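Local coordinates for phenazine biosynthesis protein, PhzF family (Bacillus anthracis, PDB 3EDN), which is of unestablished specific activity but belongs to the PhzF family, whose members include isomerases of phenazine biosynthesis with a diaminopimelate epimerase-like fold, at residues M178-E183 with R214-A219. Residues are numbered along the deposited sequence; the frame is centred on the assembly and turned at random.
Sequences MKPNNE and RHFSSA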
HETATM    1  N   MSE A 178     -26.544  18.413 -28.153  1.00 19.68           N
HETATM    2  CA  MSE A 178     -26.473  17.036 -27.688  1.00 22.43           C
HETATM    3  C   MSE A 178     -26.916  16.834 -26.257  1.00 21.34           C
HETATM    4  O   MSE A 178     -26.672  17.673 -25.388  1.00 20.86           O
HETATM    5  CB  MSE A 178     -25.070  16.501 -27.829  1.00 22.95           C
HETATM    6  CG  MSE A 178     -24.704  16.341 -29.238  1.00 23.44           C
HETATM    7 SE   MSE A 178     -22.802  16.023 -29.320  1.00 30.54          SE
HETATM    8  CE  MSE A 178     -22.881  15.383 -31.035  1.00 22.55           C
ATOM      9  N   LYS A 179     -27.555  15.686 -26.047  1.00 21.25           N
ATOM     10  CA  LYS A 179     -28.016  15.252 -24.739  0.50 21.46           C
ATOM     11  C   LYS A 179     -27.855  13.742 -24.682  1.00 21.05           C
ATOM     12  O   LYS A 179     -28.621  13.021 -25.307  1.00 20.94           O
ATOM     13  CB  LYS A 179     -29.487  15.621 -24.544  0.50 21.94           C
ATOM     14  CG  LYS A 179     -29.753  17.114 -24.501  0.50 22.57           C
ATOM     15  CD  LYS A 179     -31.181  17.410 -24.095  0.50 22.95           C
ATOM     16  CE  LYS A 179     -31.428  18.903 -23.981  0.50 23.18           C
ATOM     17  NZ  LYS A 179     -32.800  19.181 -23.471  0.50 23.30           N
ATOM     18  N   PRO A 180     -26.833  13.254 -23.965  1.00 20.29           N
ATOM     19  CA  PRO A 180     -26.570  11.823 -23.931  1.00 19.67           C
ATOM     20  C   PRO A 180     -27.620  11.020 -23.163  1.00 20.39           C
ATOM     21  O   PRO A 180     -27.997  11.388 -22.038  1.00 21.49           O
ATOM     22  CB  PRO A 180     -25.217  11.741 -23.203  1.00 20.21           C
ATOM     23  CG  PRO A 180     -25.202  12.942 -22.340  1.00 20.61           C
ATOM     24  CD  PRO A 180     -25.844  14.011 -23.178  1.00 20.45           C
ATOM     25  N   ASN A 181     -28.078   9.943 -23.787  1.00 20.45           N
ATOM     26  CA  ASN A 181     -28.874   8.925 -23.123  1.00 20.67           C
ATOM     27  C   ASN A 181     -27.994   7.685 -22.919  1.00 20.78           C
ATOM     28  O   ASN A 181     -28.175   6.663 -23.576  1.00 19.61           O
ATOM     29  CB  ASN A 181     -30.098   8.587 -23.983  1.00 22.14           C
ATOM     30  CG  ASN A 181     -31.134   7.784 -23.236  1.00 23.70           C
ATOM     31  OD1 ASN A 181     -30.930   7.369 -22.094  1.00 24.21           O
ATOM     32  ND2 ASN A 181     -32.266   7.542 -23.895  1.00 23.79           N
ATOM     33  N   ASN A 182     -27.028   7.788 -22.011  1.00 20.30           N
ATOM     34  CA  ASN A 182     -25.971   6.778 -21.907  1.00 20.10           C
ATOM     35  C   ASN A 182     -26.485   5.358 -21.698  1.00 20.45           C
ATOM     36  O   ASN A 182     -25.899   4.398 -22.191  1.00 20.51           O
ATOM     37  CB  ASN A 182     -24.968   7.148 -20.807  1.00 19.55           C
ATOM     38  CG  ASN A 182     -24.636   8.631 -20.788  1.00 19.06           C
ATOM     39  OD1 ASN A 182     -25.500   9.472 -20.530  1.00 20.01           O
ATOM     40  ND2 ASN A 182     -23.368   8.964 -21.045  1.00 17.54           N
ATOM     41  N   GLU A 183     -27.595   5.228 -20.979  1.00 22.12           N
ATOM     42  CA  GLU A 183     -28.151   3.915 -20.662  1.00 23.19           C
ATOM     43  C   GLU A 183     -28.521   3.106 -21.903  1.00 23.01           C
ATOM     44  O   GLU A 183     -28.545   1.876 -21.856  1.00 23.38           O
ATOM     45  CB  GLU A 183     -29.366   4.059 -19.745  1.00 24.39           C
ATOM     46  CG  GLU A 183     -29.029   4.700 -18.407  1.00 26.76           C
ATOM     47  CD  GLU A 183     -30.220   4.781 -17.473  0.50 27.32           C
ATOM     48  OE1 GLU A 183     -31.349   5.027 -17.960  0.50 27.91           O
ATOM     49  OE2 GLU A 183     -30.023   4.598 -16.253  0.50 27.82           O
ATOM     50  N   ARG A 214     -16.728  16.037 -27.878  1.00 12.98           N
ATOM     51  CA  ARG A 214     -17.439  15.959 -26.602  1.00 12.97           C
ATOM     52  C   ARG A 214     -17.365  14.498 -26.187  1.00 11.60           C
ATOM     53  O   ARG A 214     -17.330  13.610 -27.046  1.00 11.33           O
ATOM     54  CB  ARG A 214     -18.925  16.333 -26.747  1.00 14.22           C
ATOM     55  CG  ARG A 214     -19.302  17.764 -26.404  1.00 17.74           C
ATOM     56  CD  ARG A 214     -20.811  17.919 -26.251  1.00 16.08           C
ATOM     57  NE  ARG A 214     -21.290  18.065 -24.869  1.00 16.07           N
ATOM     58  CZ  ARG A 214     -22.480  18.579 -24.587  1.00 15.66           C
ATOM     59  NH1 ARG A 214     -23.257  18.978 -25.590  1.00 16.32           N
ATOM     60  NH2 ARG A 214     -22.899  18.714 -23.327  1.00 16.19           N
ATOM     61  N   HIS A 215     -17.337  14.227 -24.884  1.00 11.11           N
ATOM     62  CA  HIS A 215     -17.158  12.851 -24.432  1.00 12.10           C
ATOM     63  C   HIS A 215     -18.311  12.377 -23.560  1.00 12.74           C
ATOM     64  O   HIS A 215     -18.503  12.872 -22.446  1.00 13.43           O
ATOM     65  CB  HIS A 215     -15.832  12.702 -23.669  1.00 11.30           C
ATOM     66  CG  HIS A 215     -15.429  11.279 -23.461  1.00 11.06           C
ATOM     67  ND1 HIS A 215     -14.799  10.543 -24.437  1.00 11.41           N
ATOM     68  CD2 HIS A 215     -15.601  10.443 -22.408  1.00 12.06           C
ATOM     69  CE1 HIS A 215     -14.566   9.321 -23.985  1.00 12.49           C
ATOM     70  NE2 HIS A 215     -15.046   9.238 -22.756  1.00 12.32           N
ATOM     71  N   PHE A 216     -19.045  11.386 -24.060  1.00 12.82           N
ATOM     72  CA  PHE A 216     -20.143  10.806 -23.306  1.00 12.91           C
ATOM     73  C   PHE A 216     -19.782   9.415 -22.778  1.00 13.32           C
ATOM     74  O   PHE A 216     -19.414   8.526 -23.543  1.00 13.00           O
ATOM     75  CB  PHE A 216     -21.408  10.759 -24.168  1.00 12.74           C
ATOM     76  CG  PHE A 216     -21.861  12.114 -24.646  1.00 12.61           C
ATOM     77  CD1 PHE A 216     -21.863  13.201 -23.785  1.00 12.59           C
ATOM     78  CD2 PHE A 216     -22.280  12.298 -25.959  1.00 11.68           C
ATOM     79  CE1 PHE A 216     -22.290  14.453 -24.234  1.00 11.58           C
ATOM     80  CE2 PHE A 216     -22.730  13.533 -26.420  1.00 12.54           C
ATOM     81  CZ  PHE A 216     -22.725  14.625 -25.566  1.00 13.03           C
ATOM     82  N   SER A 217     -19.910   9.238 -21.465  1.00 15.85           N
ATOM     83  CA  SER A 217     -19.421   8.042 -20.790  1.00 16.77           C
ATOM     84  C   SER A 217     -20.217   6.815 -21.206  1.00 18.20           C
ATOM     85  O   SER A 217     -21.346   6.920 -21.692  1.00 18.22           O
ATOM     86  CB  SER A 217     -19.529   8.216 -19.276  1.00 18.32           C
ATOM     87  OG  SER A 217     -18.929   9.426 -18.854  1.00 20.14           O
ATOM     88  N   SER A 218     -19.623   5.645 -21.018  1.00 19.16           N
ATOM     89  CA  SER A 218     -20.327   4.420 -21.359  1.00 21.59           C
ATOM     90  C   SER A 218     -21.508   4.254 -20.409  1.00 22.39           C
ATOM     91  O   SER A 218     -21.613   4.945 -19.388  1.00 21.45           O
ATOM     92  CB  SER A 218     -19.397   3.214 -21.263  1.00 21.95           C
ATOM     93  OG  SER A 218     -19.285   2.781 -19.925  1.00 24.67           O
ATOM     94  N   ALA A 219     -22.401   3.334 -20.746  1.00 24.26           N
ATOM     95  CA  ALA A 219     -23.533   3.042 -19.882  1.00 26.31           C
ATOM     96  C   ALA A 219     -23.055   2.510 -18.529  1.00 27.93           C
ATOM     97  O   ALA A 219     -23.744   2.659 -17.518  1.00 29.92           O
ATOM     98  CB  ALA A 219     -24.444   2.033 -20.548  1.00 26.01           C
TER
HETATM   99  O   HOH W   1     -26.149  17.888 -22.605  1.00 41.65           O
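The loop 178-183 and the end of strand 211-216 with its continuation, 214-219, run nearly parallel (16° between them) and converge: the CA atoms of M178 and R214 are 9.2 Å apart, those of E183 and A219 4.8 Å. The wide end is filled by side chains, chiefly the ring of F216. P180 lies over one face of this ring in a CH-pi contact; CB of P180 is 3.9 Å from the centroid of the F216 ring, while its CG and CD extend over CD1 and CE1. M178, a selenomethionine, takes the edge instead: CB approaches CZ of F216 near the ring plane, and the chain, extended beyond CG, carries SE past CE2. SE of M178 lies 5.0 Å from the centroid of the F216 ring and 75° off its normal, an edge-on Met-aromatic contact. R214 bends at chi3, bringing a face of its guanidinium over CZ of F216; NE forms a salt bridge with E225 and NH1 a hydrogen bond to C175 O, so its strongest polar partners lie outside the two segments. A water donates to M178 O and links it only weakly to R214 NH2. Farther along, the ND2 of N182 donates a hydrogen bond to S217 O, 2.9 Å long and almost straight at 178°. The acceptor lies in the amide plane, although the donor stands above the carbonyl plane of S217; ND2 also bonds to I224 O, so two backbone carbonyls fix the amide. At the narrow end, CB of A219 packs 3.2 Å from N182 O. An aromatic ring met by proline over one face and selenomethionine at its edge, plus one amide-to-carbonyl bond, thus packs the 172-177/185-188 helix connection against the end of strand 211-216 within one lobe of the diaminopimelate epimerase-like fold.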